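Local coordinates for periplasmic cell division protein (SufI) (Aquifex aeolicus, PDB 6SYY) that probably oxidises its substrates as a periplasmic multicopper oxidase, binding four copper ions and an oxygen species between three of them, at residues L44-L49 against V363-V368; N92-L97 against L194-I199. All blocks are in the same frame, centred on the assembly; numbering follows the deposited sequence.

Contact 1 (L44-L49 against V363-V368); sequences LSKQSL and VMEFRV
K46 to L49 runs at 93° to M364 to R367, and the nearest CA atoms, K46 CA with E365 CA (8.8 Å) and L49 CA with M364 CA (8.7 Å), stand too far apart for direct backbone pairing; strand 239-244 lies between the segments and pairs with strands 47-48 and 361-370. L49 supplies the apolar part: its CD2 meets CE of M364 at 3.6 Å, the two chains crossing at about a right angle. M364 brings that methyl across because CG lies opposite the backbone N (chi1 -171°) and the thioether stays extended beyond it. The polar part centres on K46. Its chain bends at chi2 and crosses E365 almost perpendicularly, with CE 3.4 Å from OE1 of E365. NZ of K46 is 4.2 Å from OE1 of E365, so the attraction is probably electrostatic at long range; NZ also makes a weak hydrogen bond to N238. The carboxylate divides its oxygens: OE1 faces the lysine, while OE2 of E365 takes a nearly straight, salt-bridging hydrogen bond from NE of R367 at 2.7 Å, met nearly along its C-O axis and in the guanidinium plane, which should limit how far that group can turn. CB of K46 approaches NH2 of R367 obliquely, 3.9 Å away. Y240 makes a cation-pi contact with R367. V363 and M364 form a classic beta bulge against L318 of strand 315-321; here, side chains meet across an intervening strand in a probable cupredoxin-type domain.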
loop_
_atom_site.group_PDB
_atom_site.type_symbol
_atom_site.label_atom_id
_atom_site.label_comp_id
_atom_site.label_asym_id
_atom_site.label_seq_id
_atom_site.Cartn_x
_atom_site.Cartn_y
_atom_site.Cartn_z
ATOM N N LEU A 44 -20.505 -19.638 -2.832
ATOM C CA LEU A 44 -20.271 -19.010 -4.128
ATOM C C LEU A 44 -19.195 -19.755 -4.912
ATOM O O LEU A 44 -18.118 -20.034 -4.385
ATOM C CB LEU A 44 -19.870 -17.543 -3.950
ATOM C CG LEU A 44 -19.609 -16.742 -5.229
ATOM C CD1 LEU A 44 -20.855 -16.690 -6.098
ATOM C CD2 LEU A 44 -19.128 -15.340 -4.901
ATOM N N SER A 45 -19.498 -20.069 -6.172
ATOM C CA SER A 45 -18.535 -20.730 -7.042
ATOM C C SER A 45 -17.268 -19.888 -7.174
ATOM O O SER A 45 -17.275 -18.669 -6.977
ATOM C CB SER A 45 -19.135 -20.975 -8.430
ATOM O OG SER A 45 -20.366 -21.673 -8.357
ATOM N N LYS A 46 -16.165 -20.560 -7.498
ATOM C CA LYS A 46 -14.935 -19.854 -7.828
ATOM C C LYS A 46 -15.181 -18.891 -8.986
ATOM O O LYS A 46 -15.867 -19.222 -9.958
ATOM C CB LYS A 46 -13.835 -20.851 -8.199
ATOM C CG LYS A 46 -12.651 -20.889 -7.251
ATOM C CD LYS A 46 -13.025 -21.529 -5.935
ATOM C CE LYS A 46 -11.798 -21.787 -5.081
ATOM N NZ LYS A 46 -12.183 -22.296 -3.737
ATOM N N GLN A 47 -14.622 -17.689 -8.877
ATOM C CA GLN A 47 -14.777 -16.653 -9.887
ATOM C C GLN A 47 -13.425 -16.348 -10.518
ATOM O O GLN A 47 -12.396 -16.368 -9.837
ATOM C CB GLN A 47 -15.380 -15.374 -9.281
ATOM C CG GLN A 47 -16.783 -15.540 -8.691
ATOM C CD GLN A 47 -17.841 -15.802 -9.751
ATOM O OE1 GLN A 47 -17.871 -15.147 -10.794
ATOM N NE2 GLN A 47 -18.713 -16.770 -9.488
ATOM N N SER A 48 -13.429 -16.072 -11.821
ATOM C CA SER A 48 -12.201 -15.684 -12.505
ATOM C C SER A 48 -11.679 -14.361 -11.952
ATOM O O SER A 48 -12.430 -13.390 -11.819
ATOM C CB SER A 48 -12.452 -15.568 -14.006
ATOM O OG SER A 48 -11.337 -15.001 -14.664
ATOM N N LEU A 49 -10.388 -14.328 -11.627
ATOM C CA LEU A 49 -9.796 -13.132 -11.042
ATOM C C LEU A 49 -9.952 -11.942 -11.977
ATOM O O LEU A 49 -9.543 -11.992 -13.140
ATOM C CB LEU A 49 -8.317 -13.362 -10.735
ATOM C CG LEU A 49 -7.605 -12.094 -10.257
ATOM C CD1 LEU A 49 -8.066 -11.730 -8.862
ATOM C CD2 LEU A 49 -6.098 -12.243 -10.308
ATOM N N VAL A 363 -6.777 -17.460 0.241
ATOM C CA VAL A 363 -7.025 -16.181 -0.420
ATOM C C VAL A 363 -7.392 -16.379 -1.885
ATOM O O VAL A 363 -8.312 -15.735 -2.397
ATOM C CB VAL A 363 -5.794 -15.264 -0.273
ATOM C CG1 VAL A 363 -5.990 -13.991 -1.070
ATOM C CG2 VAL A 363 -5.536 -14.949 1.190
ATOM N N MET A 364 -6.699 -17.285 -2.568
ATOM C CA MET A 364 -6.837 -17.407 -4.010
ATOM C C MET A 364 -6.264 -18.749 -4.453
ATOM O O MET A 364 -5.412 -19.337 -3.781
ATOM C CB MET A 364 -6.132 -16.244 -4.709
ATOM C CG MET A 364 -6.377 -16.148 -6.184
ATOM S SD MET A 364 -5.361 -14.849 -6.889
ATOM C CE MET A 364 -5.426 -15.323 -8.609
ATOM N N GLU A 365 -6.746 -19.225 -5.598
ATOM C CA GLU A 365 -6.330 -20.501 -6.161
ATOM C C GLU A 365 -5.755 -20.282 -7.553
ATOM O O GLU A 365 -6.370 -19.607 -8.386
ATOM C CB GLU A 365 -7.508 -21.478 -6.215
ATOM C CG GLU A 365 -7.374 -22.579 -7.243
ATOM C CD GLU A 365 -8.652 -23.380 -7.390
ATOM O OE1 GLU A 365 -9.274 -23.691 -6.352
ATOM O OE2 GLU A 365 -9.040 -23.686 -8.539
ATOM N N PHE A 366 -4.575 -20.840 -7.797
ATOM C CA PHE A 366 -3.956 -20.845 -9.115
ATOM C C PHE A 366 -4.043 -22.245 -9.702
ATOM O O PHE A 366 -3.738 -23.230 -9.020
ATOM C CB PHE A 366 -2.495 -20.402 -9.047
ATOM C CG PHE A 366 -2.316 -18.982 -8.621
ATOM C CD1 PHE A 366 -2.447 -17.952 -9.537
ATOM C CD2 PHE A 366 -2.013 -18.674 -7.306
ATOM C CE1 PHE A 366 -2.279 -16.639 -9.149
ATOM C CE2 PHE A 366 -1.848 -17.362 -6.908
ATOM C CZ PHE A 366 -1.982 -16.343 -7.833
ATOM N N ARG A 367 -4.456 -22.331 -10.960
ATOM C CA ARG A 367 -4.582 -23.597 -11.667
ATOM C C ARG A 367 -3.568 -23.593 -12.801
ATOM O O ARG A 367 -3.701 -22.820 -13.756
ATOM C CB ARG A 367 -5.999 -23.787 -12.200
ATOM C CG ARG A 367 -7.095 -23.478 -11.194
ATOM C CD ARG A 367 -8.329 -22.963 -11.914
ATOM N NE ARG A 367 -9.538 -23.050 -11.106
ATOM C CZ ARG A 367 -10.763 -22.894 -11.596
ATOM N NH1 ARG A 367 -10.928 -22.646 -12.890
ATOM N NH2 ARG A 367 -11.822 -22.990 -10.800
ATOM N N VAL A 368 -2.553 -24.443 -12.687
ATOM C CA VAL A 368 -1.561 -24.616 -13.740
ATOM C C VAL A 368 -2.189 -25.441 -14.858
ATOM O O VAL A 368 -2.150 -26.675 -14.831
ATOM C CB VAL A 368 -0.285 -25.278 -13.190
ATOM C CG1 VAL A 368 0.787 -25.357 -14.262
ATOM C CG2 VAL A 368 0.221 -24.506 -11.987
#

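Contact 2 (N92-L97 against L194-I199); sequences NPVIFL and LEYGVI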
loop_
_atom_site.group_PDB
_atom_site.type_symbol
_atom_site.label_atom_id
_atom_site.label_comp_id
_atom_site.label_asym_id
_atom_site.label_seq_id
_atom_site.Cartn_x
_atom_site.Cartn_y
_atom_site.Cartn_z
ATOM N N ASN A 92 -11.205 2.654 -11.022
ATOM C CA ASN A 92 -10.003 2.308 -10.268
ATOM C C ASN A 92 -8.953 1.612 -11.124
ATOM O O ASN A 92 -8.475 0.529 -10.754
ATOM C CB ASN A 92 -10.355 1.411 -9.082
ATOM C CG ASN A 92 -11.276 2.087 -8.100
ATOM O OD1 ASN A 92 -11.275 3.311 -7.969
ATOM N ND2 ASN A 92 -12.072 1.292 -7.397
ATOM N N PRO A 93 -8.556 2.186 -12.256
ATOM C CA PRO A 93 -7.573 1.510 -13.103
ATOM C C PRO A 93 -6.198 1.499 -12.454
ATOM O O PRO A 93 -5.909 2.249 -11.520
ATOM C CB PRO A 93 -7.572 2.353 -14.378
ATOM C CG PRO A 93 -7.909 3.722 -13.893
ATOM C CD PRO A 93 -8.875 3.536 -12.758
ATOM N N VAL A 94 -5.343 0.623 -12.960
ATOM C CA VAL A 94 -3.931 0.679 -12.610
ATOM C C VAL A 94 -3.317 1.839 -13.381
ATOM O O VAL A 94 -3.324 1.852 -14.616
ATOM C CB VAL A 94 -3.218 -0.643 -12.921
ATOM C CG1 VAL A 94 -1.721 -0.481 -12.752
ATOM C CG2 VAL A 94 -3.732 -1.737 -12.003
ATOM N N ILE A 95 -2.830 2.832 -12.659
ATOM C CA ILE A 95 -2.219 4.001 -13.273
ATOM C C ILE A 95 -0.759 3.691 -13.548
ATOM O O ILE A 95 -0.028 3.255 -12.652
ATOM C CB ILE A 95 -2.358 5.236 -12.370
ATOM C CG1 ILE A 95 -3.830 5.621 -12.211
ATOM C CG2 ILE A 95 -1.545 6.391 -12.932
ATOM C CD1 ILE A 95 -4.058 6.798 -11.274
ATOM N N PHE A 96 -0.327 3.914 -14.782
ATOM C CA PHE A 96 1.066 3.726 -15.150
ATOM C C PHE A 96 1.760 5.076 -15.250
ATOM O O PHE A 96 1.206 6.035 -15.794
ATOM C CB PHE A 96 1.190 2.961 -16.471
ATOM C CG PHE A 96 1.180 1.466 -16.306
ATOM C CD1 PHE A 96 -0.016 0.774 -16.203
ATOM C CD2 PHE A 96 2.369 0.753 -16.253
ATOM C CE1 PHE A 96 -0.030 -0.602 -16.047
ATOM C CE2 PHE A 96 2.361 -0.622 -16.099
ATOM C CZ PHE A 96 1.161 -1.301 -15.991
ATOM N N LEU A 97 2.973 5.145 -14.702
ATOM C CA LEU A 97 3.802 6.337 -14.761
ATOM C C LEU A 97 5.209 5.949 -15.182
ATOM O O LEU A 97 5.667 4.832 -14.926
ATOM C CB LEU A 97 3.864 7.058 -13.410
ATOM C CG LEU A 97 2.586 7.700 -12.886
ATOM C CD1 LEU A 97 2.803 8.184 -11.465
ATOM C CD2 LEU A 97 2.182 8.854 -13.784
ATOM N N LEU A 194 7.851 -9.911 -19.147
ATOM C CA LEU A 194 6.685 -9.506 -18.377
ATOM C C LEU A 194 5.753 -8.644 -19.219
ATOM O O LEU A 194 6.183 -7.895 -20.100
ATOM C CB LEU A 194 7.106 -8.739 -17.121
ATOM C CG LEU A 194 8.002 -9.492 -16.131
ATOM C CD1 LEU A 194 8.322 -8.624 -14.906
ATOM C CD2 LEU A 194 7.371 -10.821 -15.717
ATOM N N GLU A 195 4.457 -8.774 -18.948
ATOM C CA GLU A 195 3.433 -7.966 -19.596
ATOM C C GLU A 195 2.260 -7.841 -18.640
ATOM O O GLU A 195 1.788 -8.852 -18.108
ATOM C CB GLU A 195 2.981 -8.589 -20.923
ATOM C CG GLU A 195 1.834 -7.843 -21.586
ATOM C CD GLU A 195 1.466 -8.411 -22.943
ATOM O OE1 GLU A 195 2.206 -9.284 -23.451
ATOM O OE2 GLU A 195 0.433 -7.978 -23.500
ATOM N N TYR A 196 1.810 -6.609 -18.412
ATOM C CA TYR A 196 0.689 -6.382 -17.510
ATOM C C TYR A 196 -0.524 -7.190 -17.955
ATOM O O TYR A 196 -0.842 -7.261 -19.143
ATOM C CB TYR A 196 0.331 -4.894 -17.444
ATOM C CG TYR A 196 -0.929 -4.659 -16.647
ATOM C CD1 TYR A 196 -0.898 -4.645 -15.262
ATOM C CD2 TYR A 196 -2.156 -4.488 -17.280
ATOM C CE1 TYR A 196 -2.046 -4.457 -14.524
ATOM C CE2 TYR A 196 -3.313 -4.301 -16.549
ATOM C CZ TYR A 196 -3.251 -4.285 -15.172
ATOM O OH TYR A 196 -4.393 -4.095 -14.432
ATOM N N GLY A 197 -1.200 -7.809 -16.990
ATOM C CA GLY A 197 -2.355 -8.633 -17.271
ATOM C C GLY A 197 -2.060 -10.007 -17.834
ATOM O O GLY A 197 -2.976 -10.838 -17.903
ATOM N N VAL A 198 -0.822 -10.285 -18.238
ATOM C CA VAL A 198 -0.469 -11.607 -18.741
ATOM C C VAL A 198 0.269 -12.372 -17.648
ATOM O O VAL A 198 -0.282 -13.305 -17.050
ATOM C CB VAL A 198 0.370 -11.513 -20.029
ATOM C CG1 VAL A 198 0.718 -12.904 -20.545
ATOM C CG2 VAL A 198 -0.378 -10.727 -21.079
ATOM N N ILE A 199 1.516 -11.988 -17.377
ATOM C CA ILE A 199 2.285 -12.571 -16.282
ATOM C C ILE A 199 2.738 -11.533 -15.267
ATOM O O ILE A 199 3.465 -11.880 -14.330
ATOM C CB ILE A 199 3.495 -13.377 -16.799
ATOM C CG1 ILE A 199 4.475 -12.471 -17.545
ATOM C CG2 ILE A 199 3.029 -14.535 -17.694
ATOM C CD1 ILE A 199 5.739 -13.185 -17.997
#
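Y196 carries the contact, meeting F96 through its ring and V94 mainly through its phenol end. The aromatic pair is T-shaped (edge-to-face): the edge of F96 is directed at the face of Y196, with ring centroids 5.6 Å apart and planes at 84°. CE1 of F96 stands over that face, displaced toward its rim, while CZ of F96 lies 4.0 Å from CB of Y196. Y196 extends its ring toward the strand because CG sits opposite the backbone N (chi1 173°). Apolar contact adds V94, whose CG2 approaches the Y196 ring obliquely, 4.1 Å from CE1 of Y196. The same methyl reaches the phenol end, with CG2 of V94 3.4 Å from OH of Y196. No hydrogen bond joins the segments; the phenol OH pairs instead with the backbone carbonyl of P52. Polar order within 194-199 comes from a turn in which E195 O accepts from both V198 N (3.0 Å) and I199 N (3.2 Å), with G197 in the turn at positive phi (77°). Strand 94-98 runs between strands 54-56 and 176-181, so F96 also touches Y54, L56, I179 and E181, while Y196 arrives from the loop linking helix 183-192 to strand 200-208.

In the fold
Contact 2 is nested within the chain loop closed by contact 1; their centres are 20 Å apart, and the nearest atoms, about 8 Å apart, do not touch. The N-terminal stretch relates them: soon after 44-49 comes P52, whose carbonyl receives Y196 OH, and then strand 54-56, which runs beside 94-98. Contact 1 is the more peripheral, its centre 23 Å from the chain centre against 16 Å for contact 2. Neither reaches a copper site. Even so, the sheet holding 94-98 also includes strands 117-120 and 154-160, which carry the copper ligands H118, H120 and H159, so contact 2 is linked to that centre through shared strands.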